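PDB 2FGQ: outer membrane porin protein 32, which forms anion-selective channels, as a homotrimer, in the bacterial outer membrane, here with D-malate bound in the pore. Local coordinates for residues Q99-T102 / S103-L106; T142-G146 / G147-G151; Y262-K265 / A266-S269. All coordinates share one frame; numbering follows the deposited sequence.

Interaction 1: residues Q99-T102 / S103-L106; sequences QKLT and SYDL. With MLT (D-malate), chain H.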
ATOM      1  N   GLN A  99      21.741 -10.617   6.608  1.00 14.09           N
ATOM      2  CA  GLN A  99      21.755  -9.554   7.606  1.00 15.81           C
ATOM      3  C   GLN A  99      23.173  -9.313   8.119  1.00 15.00           C
ATOM      4  O   GLN A  99      23.642  -8.179   8.211  1.00 17.88           O
ATOM      5  CB  GLN A  99      20.805  -9.841   8.755  1.00 17.25           C
ATOM      6  CG  GLN A  99      20.619  -8.606   9.634  1.00 21.86           C
ATOM      7  CD  GLN A  99      19.668  -8.816  10.734  1.00 26.64           C
ATOM      8  OE1 GLN A  99      18.509  -8.429  10.632  1.00 29.58           O
ATOM      9  NE2 GLN A  99      20.147  -9.400  11.825  1.00 28.99           N
ATOM     10  N   LYS A 100      23.877 -10.391   8.402  1.00 12.84           N
ATOM     11  CA  LYS A 100      25.197 -10.242   8.985  1.00 11.63           C
ATOM     12  C   LYS A 100      26.266  -9.997   7.930  1.00 11.91           C
ATOM     13  O   LYS A 100      27.144  -9.164   8.130  1.00 14.81           O
ATOM     14  CB  LYS A 100      25.533 -11.494   9.790  1.00 11.98           C
ATOM     15  CG  LYS A 100      26.778 -11.327  10.669  1.00 13.47           C
ATOM     16  CD  LYS A 100      26.557 -10.346  11.804  1.00 14.29           C
ATOM     17  CE  LYS A 100      27.604 -10.467  12.903  1.00 16.34           C
ATOM     18  NZ  LYS A 100      28.903 -10.060  12.432  1.00 17.19           N
ATOM     19  N   LEU A 101      26.225 -10.719   6.825  1.00 12.48           N
ATOM     20  CA  LEU A 101      27.348 -10.669   5.891  1.00 12.58           C
ATOM     21  C   LEU A 101      27.289  -9.425   4.981  1.00 13.20           C
ATOM     22  O   LEU A 101      28.326  -8.948   4.529  1.00 13.77           O
ATOM     23  CB  LEU A 101      27.439 -11.934   5.053  1.00 12.17           C
ATOM     24  CG  LEU A 101      28.110 -13.127   5.760  1.00 11.59           C
ATOM     25  CD1 LEU A 101      29.603 -12.857   5.889  1.00 13.96           C
ATOM     26  CD2 LEU A 101      27.512 -13.476   7.084  1.00 14.79           C
ATOM     27  N   THR A 102      26.109  -8.870   4.714  1.00 14.86           N
ATOM     28  CA  THR A 102      26.069  -7.648   3.911  1.00 14.94           C
ATOM     29  C   THR A 102      26.690  -6.460   4.667  1.00 15.90           C
ATOM     30  O   THR A 102      27.011  -5.473   4.056  1.00 16.40           O
ATOM     31  CB  THR A 102      24.643  -7.243   3.424  1.00 16.13           C
ATOM     32  OG1 THR A 102      23.738  -7.134   4.518  1.00 16.31           O
ATOM     33  CG2 THR A 102      24.081  -8.273   2.506  1.00 17.89           C
ATOM     34  N   SER A 103      26.873  -6.576   5.979  1.00 15.56           N
ATOM     35  CA  SER A 103      27.532  -5.517   6.756  1.00 18.22           C
ATOM     36  C   SER A 103      28.996  -5.242   6.308  1.00 17.06           C
ATOM     37  O   SER A 103      29.528  -4.159   6.583  1.00 20.41           O
ATOM     38  CB  SER A 103      27.473  -5.827   8.258  1.00 19.16           C
ATOM     39  OG  SER A 103      28.463  -6.819   8.590  1.00 24.95           O
ATOM     40  N   TYR A 104      29.619  -6.172   5.592  1.00 15.44           N
ATOM     41  CA  TYR A 104      30.990  -6.021   5.093  1.00 15.41           C
ATOM     42  C   TYR A 104      31.094  -5.257   3.762  1.00 15.24           C
ATOM     43  O   TYR A 104      32.178  -4.900   3.320  1.00 17.42           O
ATOM     44  CB  TYR A 104      31.665  -7.395   4.976  1.00 13.81           C
ATOM     45  CG  TYR A 104      31.738  -8.066   6.305  1.00 13.81           C
ATOM     46  CD1 TYR A 104      32.677  -7.662   7.235  1.00 14.77           C
ATOM     47  CD2 TYR A 104      30.827  -9.052   6.666  1.00 13.82           C
ATOM     48  CE1 TYR A 104      32.706  -8.207   8.471  1.00 14.74           C
ATOM     49  CE2 TYR A 104      30.866  -9.637   7.892  1.00 14.04           C
ATOM     50  CZ  TYR A 104      31.803  -9.204   8.821  1.00 15.39           C
ATOM     51  OH  TYR A 104      31.850  -9.784  10.080  1.00 15.38           O
ATOM     52  N   ASP A 105      29.953  -5.010   3.127  1.00 15.57           N
ATOM     53  CA  ASP A 105      29.888  -4.227   1.916  1.00 16.42           C
ATOM     54  C   ASP A 105      29.877  -2.745   2.283  1.00 17.19           C
ATOM     55  O   ASP A 105      28.974  -2.279   2.969  1.00 18.53           O
ATOM     56  CB  ASP A 105      28.574  -4.589   1.231  1.00 16.10           C
ATOM     57  CG  ASP A 105      28.405  -4.012  -0.139  1.00 17.27           C
ATOM     58  OD1 ASP A 105      29.207  -3.221  -0.656  1.00 17.61           O
ATOM     59  OD2 ASP A 105      27.398  -4.373  -0.800  1.00 18.92           O
ATOM     60  N   LEU A 106      30.861  -1.998   1.811  1.00 17.08           N
ATOM     61  CA  LEU A 106      30.952  -0.591   2.167  1.00 18.26           C
ATOM     62  C   LEU A 106      29.883   0.292   1.559  1.00 18.79           C
ATOM     63  O   LEU A 106      29.681   1.426   2.017  1.00 19.04           O
ATOM     64  CB  LEU A 106      32.327  -0.086   1.770  1.00 18.86           C
ATOM     65  CG  LEU A 106      33.460  -0.156   2.793  1.00 26.15           C
ATOM     66  CD1 LEU A 106      33.260  -1.097   3.917  1.00 27.95           C
ATOM     67  CD2 LEU A 106      34.731  -0.367   2.054  1.00 29.05           C
TER
HETATM   68  C1  MLT H 700      18.487  -3.713   2.464  1.00 43.20           C
HETATM   69  O1  MLT H 700      18.674  -2.501   1.926  1.00 42.17           O
HETATM   70  O2  MLT H 700      18.386  -3.884   3.750  1.00 43.41           O
HETATM   71  C2  MLT H 700      18.444  -4.966   1.670  1.00 42.57           C
HETATM   72  O3  MLT H 700      17.777  -4.758   0.452  1.00 41.57           O
HETATM   73  C3  MLT H 700      19.867  -5.487   1.524  1.00 44.57           C
HETATM   74  C4  MLT H 700      20.487  -5.424   2.905  1.00 46.24           C
HETATM   75  O4  MLT H 700      20.248  -4.461   3.763  1.00 49.99           O
HETATM   76  O5  MLT H 700      21.280  -6.333   3.317  1.00 41.26           O
HETATM   77  O   HOH W   1      26.785  -2.363   4.649  1.00 46.55           O
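Leu101 and Tyr104 meet on one side of a helical turn, with CD1 of the leucine 4.0 Å from CE2 of the tyrosine and the two side chains passing at a slant. The phenol leans back along the chain because its CG stands anti to the carbonyl carbon (chi1 -61°), and this brings Tyr104 CD2 to 3.3 Å from Leu101 O, which lies at the ring edge near its plane. Over one face, off toward the rim, sits Ser103 OG. That hydroxyl turns back to Lys100 O, 2.7 Å away and almost in line with the carbonyl bond, whereas Ser103 N gives the same oxygen a weak bond. In the turn that follows helix 96-101, Tyr104 N to Leu101 O (3.2 Å) and Asp105 N to Thr102 O (3.1 Å) are i to i+3 bonds, as in a 3-10 helix. The helix belongs to the long loop, between barrel strands 86-90 and 137-141, that folds into the lumen and narrows the pore, as in other general porins. The polar ends of Lys100 and Tyr104 look to the barrel wall, the ammonium in a salt bridge with Asp179 and bonded to Ser186, the phenol oxygen bonded to Ser184 and Ser186. Lacking that oxygen, a phenylalanine here would probably cost Ser184 and Ser186 their phenol partner and weaken this tie to the wall. Thr102 turns instead to the ligand: its OG1, set between the backbone N and the carbonyl carbon, is 2.9 Å from malate O5, but Ser98 O competes for its one proton. Asp105 OD2 accepts from the amides of Ala109 and Phe115, and OD1 from Phe107 N, while a water bridges Thr102 O and Asp105 O.

Interaction 2: residues T142-G146 / G147-G151; sequences TPNFG and GFNAG
Thr142 and Ala150 join by two kinds of bond at the open end of the tight turn between neighbouring barrel strands 137-141 and 148-155. Thr142 N reaches Ala150 O at 3.0 Å, while Ala150 N is met by Thr142 OG1 at 2.9 Å. Set between the backbone N and the carbonyl carbon (chi1 71°), the hydroxyl replaces a backbone carbonyl as acceptor and gives its own proton to Pro143 O. A water links Thr142 O with Ala150 O.

Nearer the tip, Phe145 and Phe148 form an antiparallel hydrogen-bonded pair, closing a type I' turn over Gly146 and Gly147. A CA-H...O contact, Asn144 CA to Phe148 O at 3.3 Å, adds to it.

Among amide side chains, Asn144 OD1 takes a weak bond from Gly147 N, and its ND2 is held by Asp179 O. Asn149 ND2 donates to Gly147 O, in its amide plane, and also bonds Asp179 OD1.

Apolar packing is slight: Thr142 CG2 touches Ala150 CB at 4.1 Å, and Pro143 CB lies over one face of the Phe145 ring, off toward the rim. The chemistry implies a turn shaped by polar bonds and two glycines, a CB on Gly147 being set to strike Gly146 O.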
ATOM      1  N   THR A 142      21.614 -14.782  19.070  1.00 12.91           N
ATOM      2  CA  THR A 142      22.188 -14.853  20.414  1.00 13.88           C
ATOM      3  C   THR A 142      22.631 -13.497  20.883  1.00 13.23           C
ATOM      4  O   THR A 142      22.856 -12.584  20.077  1.00 14.82           O
ATOM      5  CB  THR A 142      23.433 -15.775  20.477  1.00 14.64           C
ATOM      6  OG1 THR A 142      24.535 -15.163  19.795  1.00 13.83           O
ATOM      7  CG2 THR A 142      23.214 -17.136  19.802  1.00 15.34           C
ATOM      8  N   PRO A 143      22.841 -13.354  22.186  1.00 14.21           N
ATOM      9  CA  PRO A 143      23.607 -12.212  22.669  1.00 15.16           C
ATOM     10  C   PRO A 143      25.062 -12.292  22.130  1.00 14.86           C
ATOM     11  O   PRO A 143      25.527 -13.303  21.564  1.00 15.40           O
ATOM     12  CB  PRO A 143      23.580 -12.389  24.202  1.00 16.03           C
ATOM     13  CG  PRO A 143      22.448 -13.348  24.470  1.00 16.56           C
ATOM     14  CD  PRO A 143      22.469 -14.268  23.270  1.00 15.00           C
ATOM     15  N   ASN A 144      25.762 -11.190  22.285  1.00 14.50           N
ATOM     16  CA  ASN A 144      27.215 -11.157  22.032  1.00 14.24           C
ATOM     17  C   ASN A 144      27.879 -11.401  23.396  1.00 14.50           C
ATOM     18  O   ASN A 144      27.719 -10.586  24.313  1.00 15.67           O
ATOM     19  CB  ASN A 144      27.619  -9.826  21.420  1.00 13.96           C
ATOM     20  CG  ASN A 144      29.121  -9.716  21.154  1.00 13.25           C
ATOM     21  OD1 ASN A 144      29.948 -10.153  21.973  1.00 15.87           O
ATOM     22  ND2 ASN A 144      29.480  -9.095  20.027  1.00 15.37           N
ATOM     23  N   PHE A 145      28.611 -12.501  23.511  1.00 14.88           N
ATOM     24  CA  PHE A 145      29.368 -12.849  24.735  1.00 16.44           C
ATOM     25  C   PHE A 145      30.841 -12.876  24.393  1.00 15.95           C
ATOM     26  O   PHE A 145      31.317 -13.731  23.620  1.00 17.19           O
ATOM     27  CB  PHE A 145      28.950 -14.207  25.277  1.00 18.38           C
ATOM     28  CG  PHE A 145      27.544 -14.232  25.860  1.00 22.29           C
ATOM     29  CD1 PHE A 145      27.198 -13.432  26.963  1.00 26.67           C
ATOM     30  CD2 PHE A 145      26.584 -15.067  25.320  1.00 24.82           C
ATOM     31  CE1 PHE A 145      25.890 -13.463  27.502  1.00 26.60           C
ATOM     32  CE2 PHE A 145      25.299 -15.127  25.869  1.00 25.43           C
ATOM     33  CZ  PHE A 145      24.954 -14.315  26.961  1.00 24.62           C
ATOM     34  N   GLY A 146      31.571 -11.915  24.935  1.00 16.04           N
ATOM     35  CA  GLY A 146      32.999 -11.856  24.737  1.00 15.57           C
ATOM     36  C   GLY A 146      33.379 -11.682  23.282  1.00 15.39           C
ATOM     37  O   GLY A 146      34.458 -12.085  22.899  1.00 15.81           O
ATOM     38  N   GLY A 147      32.506 -11.045  22.488  1.00 14.61           N
ATOM     39  CA  GLY A 147      32.685 -10.853  21.061  1.00 13.56           C
ATOM     40  C   GLY A 147      31.954 -11.868  20.188  1.00 13.24           C
ATOM     41  O   GLY A 147      31.597 -11.579  19.049  1.00 12.60           O
ATOM     42  N   PHE A 148      31.724 -13.062  20.703  1.00 12.55           N
ATOM     43  CA  PHE A 148      31.130 -14.141  19.925  1.00 12.86           C
ATOM     44  C   PHE A 148      29.633 -13.990  19.848  1.00 13.34           C
ATOM     45  O   PHE A 148      28.972 -13.719  20.841  1.00 13.94           O
ATOM     46  CB  PHE A 148      31.523 -15.512  20.486  1.00 14.53           C
ATOM     47  CG  PHE A 148      32.993 -15.786  20.372  1.00 16.64           C
ATOM     48  CD1 PHE A 148      33.545 -16.167  19.162  1.00 17.99           C
ATOM     49  CD2 PHE A 148      33.827 -15.576  21.458  1.00 21.64           C
ATOM     50  CE1 PHE A 148      34.916 -16.371  19.029  1.00 19.86           C
ATOM     51  CE2 PHE A 148      35.197 -15.785  21.331  1.00 22.05           C
ATOM     52  CZ  PHE A 148      35.730 -16.178  20.108  1.00 21.06           C
ATOM     53  N   ASN A 149      29.110 -14.225  18.648  1.00 12.41           N
ATOM     54  CA  ASN A 149      27.675 -14.054  18.436  1.00 12.36           C
ATOM     55  C   ASN A 149      27.253 -14.920  17.259  1.00 13.03           C
ATOM     56  O   ASN A 149      28.050 -15.233  16.400  1.00 12.80           O
ATOM     57  CB  ASN A 149      27.299 -12.571  18.210  1.00 13.15           C
ATOM     58  CG  ASN A 149      27.964 -11.950  16.986  1.00 13.10           C
ATOM     59  OD1 ASN A 149      27.313 -11.779  15.924  1.00 15.39           O
ATOM     60  ND2 ASN A 149      29.240 -11.550  17.118  1.00 14.04           N
ATOM     61  N   ALA A 150      25.983 -15.300  17.236  1.00 12.40           N
ATOM     62  CA  ALA A 150      25.483 -16.178  16.176  1.00 12.29           C
ATOM     63  C   ALA A 150      24.029 -15.886  15.873  1.00 11.40           C
ATOM     64  O   ALA A 150      23.316 -15.285  16.664  1.00 12.23           O
ATOM     65  CB  ALA A 150      25.629 -17.641  16.554  1.00 12.17           C
ATOM     66  N   GLY A 151      23.609 -16.335  14.704  1.00 11.65           N
ATOM     67  CA  GLY A 151      22.229 -16.174  14.267  1.00 11.54           C
ATOM     68  C   GLY A 151      21.807 -17.366  13.424  1.00 11.37           C
ATOM     69  O   GLY A 151      22.640 -17.978  12.734  1.00 12.65           O
TER
HETATM   70  O   HOH W   2      23.566 -12.515  17.401  1.00 16.29           O

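Interaction 3: residues Y262-K265 / A266-S269; sequences YDQK and AIDS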
ATOM      1  N   TYR A 262      33.457 -11.456  -9.914  1.00 13.17           N
ATOM      2  CA  TYR A 262      32.423 -12.472 -10.008  1.00 13.65           C
ATOM      3  C   TYR A 262      32.846 -13.493 -11.055  1.00 14.38           C
ATOM      4  O   TYR A 262      32.917 -13.191 -12.249  1.00 16.02           O
ATOM      5  CB  TYR A 262      31.079 -11.824 -10.368  1.00 13.49           C
ATOM      6  CG  TYR A 262      30.776 -10.672  -9.458  1.00 12.94           C
ATOM      7  CD1 TYR A 262      30.403 -10.899  -8.157  1.00 13.42           C
ATOM      8  CD2 TYR A 262      30.949  -9.357  -9.877  1.00 13.41           C
ATOM      9  CE1 TYR A 262      30.154  -9.858  -7.282  1.00 14.75           C
ATOM     10  CE2 TYR A 262      30.691  -8.293  -9.013  1.00 13.54           C
ATOM     11  CZ  TYR A 262      30.277  -8.553  -7.721  1.00 15.23           C
ATOM     12  OH  TYR A 262      30.051  -7.529  -6.841  1.00 18.17           O
ATOM     13  N   ASP A 263      33.137 -14.684 -10.566  1.00 14.40           N
ATOM     14  CA  ASP A 263      33.586 -15.796 -11.382  1.00 15.34           C
ATOM     15  C   ASP A 263      32.429 -16.747 -11.609  1.00 14.17           C
ATOM     16  O   ASP A 263      32.070 -17.540 -10.744  1.00 13.22           O
ATOM     17  CB  ASP A 263      34.760 -16.481 -10.718  1.00 15.53           C
ATOM     18  CG  ASP A 263      35.406 -17.512 -11.602  1.00 20.42           C
ATOM     19  OD1 ASP A 263      34.972 -17.698 -12.768  1.00 22.85           O
ATOM     20  OD2 ASP A 263      36.371 -18.171 -11.191  1.00 26.46           O
ATOM     21  N   GLN A 264      31.826 -16.618 -12.786  1.00 14.05           N
ATOM     22  CA  GLN A 264      30.588 -17.268 -13.151  1.00 14.46           C
ATOM     23  C   GLN A 264      30.904 -18.551 -13.896  1.00 14.68           C
ATOM     24  O   GLN A 264      31.086 -18.544 -15.101  1.00 15.14           O
ATOM     25  CB  GLN A 264      29.754 -16.305 -14.002  1.00 14.19           C
ATOM     26  CG  GLN A 264      29.428 -15.043 -13.245  1.00 15.44           C
ATOM     27  CD  GLN A 264      29.217 -13.845 -14.158  1.00 14.29           C
ATOM     28  OE1 GLN A 264      30.167 -13.043 -14.429  1.00 18.13           O
ATOM     29  NE2 GLN A 264      27.996 -13.711 -14.645  1.00 12.01           N
ATOM     30  N   LYS A 265      30.980 -19.651 -13.159  1.00 14.75           N
ATOM     31  CA  LYS A 265      31.492 -20.916 -13.727  1.00 16.15           C
ATOM     32  C   LYS A 265      30.640 -21.486 -14.816  1.00 16.29           C
ATOM     33  O   LYS A 265      31.157 -22.142 -15.725  1.00 17.99           O
ATOM     34  CB  LYS A 265      31.745 -21.981 -12.656  1.00 16.59           C
ATOM     35  CG  LYS A 265      32.672 -21.520 -11.587  1.00 17.91           C
ATOM     36  CD  LYS A 265      34.065 -21.248 -12.105  1.00 20.72           C
ATOM     37  CE  LYS A 265      35.098 -21.269 -11.009  1.00 24.56           C
ATOM     38  NZ  LYS A 265      36.460 -20.949 -11.528  1.00 25.60           N
ATOM     39  N   ALA A 266      29.338 -21.255 -14.770  1.00 16.31           N
ATOM     40  CA  ALA A 266      28.466 -21.877 -15.729  1.00 17.69           C
ATOM     41  C   ALA A 266      28.650 -21.309 -17.127  1.00 18.19           C
ATOM     42  O   ALA A 266      28.273 -21.974 -18.091  1.00 20.93           O
ATOM     43  CB  ALA A 266      27.001 -21.751 -15.286  1.00 18.76           C
ATOM     44  N   ILE A 267      29.183 -20.097 -17.246  1.00 17.94           N
ATOM     45  CA  ILE A 267      29.468 -19.488 -18.535  1.00 16.93           C
ATOM     46  C   ILE A 267      30.976 -19.239 -18.731  1.00 17.07           C
ATOM     47  O   ILE A 267      31.374 -18.521 -19.652  1.00 18.32           O
ATOM     48  CB  ILE A 267      28.629 -18.155 -18.703  1.00 16.80           C
ATOM     49  CG1 ILE A 267      28.886 -17.211 -17.530  1.00 14.90           C
ATOM     50  CG2 ILE A 267      27.163 -18.510 -18.796  1.00 18.81           C
ATOM     51  CD1 ILE A 267      28.485 -15.804 -17.773  1.00 15.68           C
ATOM     52  N   ASP A 268      31.802 -19.821 -17.863  1.00 18.19           N
ATOM     53  CA  ASP A 268      33.269 -19.662 -17.867  1.00 18.78           C
ATOM     54  C   ASP A 268      33.669 -18.203 -18.085  1.00 17.64           C
ATOM     55  O   ASP A 268      34.498 -17.912 -18.925  1.00 19.71           O
ATOM     56  CB  ASP A 268      33.969 -20.558 -18.932  1.00 19.38           C
ATOM     57  CG  ASP A 268      35.544 -20.400 -18.915  1.00 25.11           C
ATOM     58  OD1 ASP A 268      36.197 -20.472 -20.007  1.00 30.08           O
ATOM     59  OD2 ASP A 268      36.221 -20.186 -17.859  1.00 28.82           O
ATOM     60  N   SER A 269      33.074 -17.286 -17.322  1.00 16.31           N
ATOM     61  CA  SER A 269      33.324 -15.876 -17.516  1.00 16.10           C
ATOM     62  C   SER A 269      33.420 -15.136 -16.199  1.00 15.84           C
ATOM     63  O   SER A 269      32.668 -15.411 -15.273  1.00 16.91           O
ATOM     64  CB  SER A 269      32.187 -15.269 -18.330  1.00 16.42           C
ATOM     65  OG  SER A 269      32.075 -15.899 -19.597  1.00 17.10           O
TER
HETATM   66  O   HOH W   3      35.528 -18.587 -15.023  1.00 43.14           O
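Ile267 lies alongside Gln264, the two side chains pointing the same way, so that Ile267 CG1 rests 3.7 Å from Gln264 CB and Ile267 CD1 is 3.8 Å from the amide nitrogen Gln264 NE2. The isoleucine gets there by placing CG1 between its backbone N and carbonyl carbon (chi1 55°), which brings the longer branch alongside the glutamine. The chain of Gln264, extended beyond CG, carries its amide on to Ser301, whose OG is bonded to OE1.

One carbonyl takes two of the turn's bonds. Gln264 O accepts from Ile267 N at 3.3 Å and from Ser269 N at 3.2 Å, the donors arriving from opposite faces of the carbonyl plane; the bond from Ser269 is the straighter, at 171°. Gln264 N returns a bond to Ser269 O at 2.9 Å, so both backbone polar atoms of this glutamine are engaged with the incoming strand. A weak bond runs from Asp268 N to Lys265 O.

Ser269 OG sits 2.7 Å from Ile267 O, approaching well above the carbonyl plane, and also meets Ala300 N. Lys265 bends at its second torsion to bring NZ back along its own strand to Asp263 OD2, a salt bridge of 2.8 Å that meets the carboxylate from above its plane. The carboxylates of Asp263 and Asp268 are not in contact; a water lies between them, though its bonds are not settled and its link to Asp268 is weak.

Asp268 takes left-handed helical backbone angles and shares the position facing Gln264 with Ser269. That is a G1 beta bulge, here ending the tight hairpin connection between neighbouring strands 253-264 and 269-281 of the sixteen-stranded porin barrel.

In the fold
Interaction 1 lies inside the barrel, and interactions 2 and 3 are strand connections of its wall. Of the three, interaction 1 alone touches malate, through Thr102; Thr36, Arg75 and Arg133 also hydrogen-bond the ligand. Interactions 1 and 2 have centres about 17 Å apart yet meet, Lys100 CE lying 3.3 Å from Asn149 OD1, and Lys100, Asn144 and Asn149 all bond to Asp179. Interaction 3 is about 23 Å from interaction 1 between centres, about 7 Å between nearest atoms. Phe115 links them, bonded to Asp105 and touched by Tyr262, whose side chain is about 13 Å from malate. Interactions 2 and 3 both belong to the barrel sheet, about 36 Å apart between centres, and do not touch.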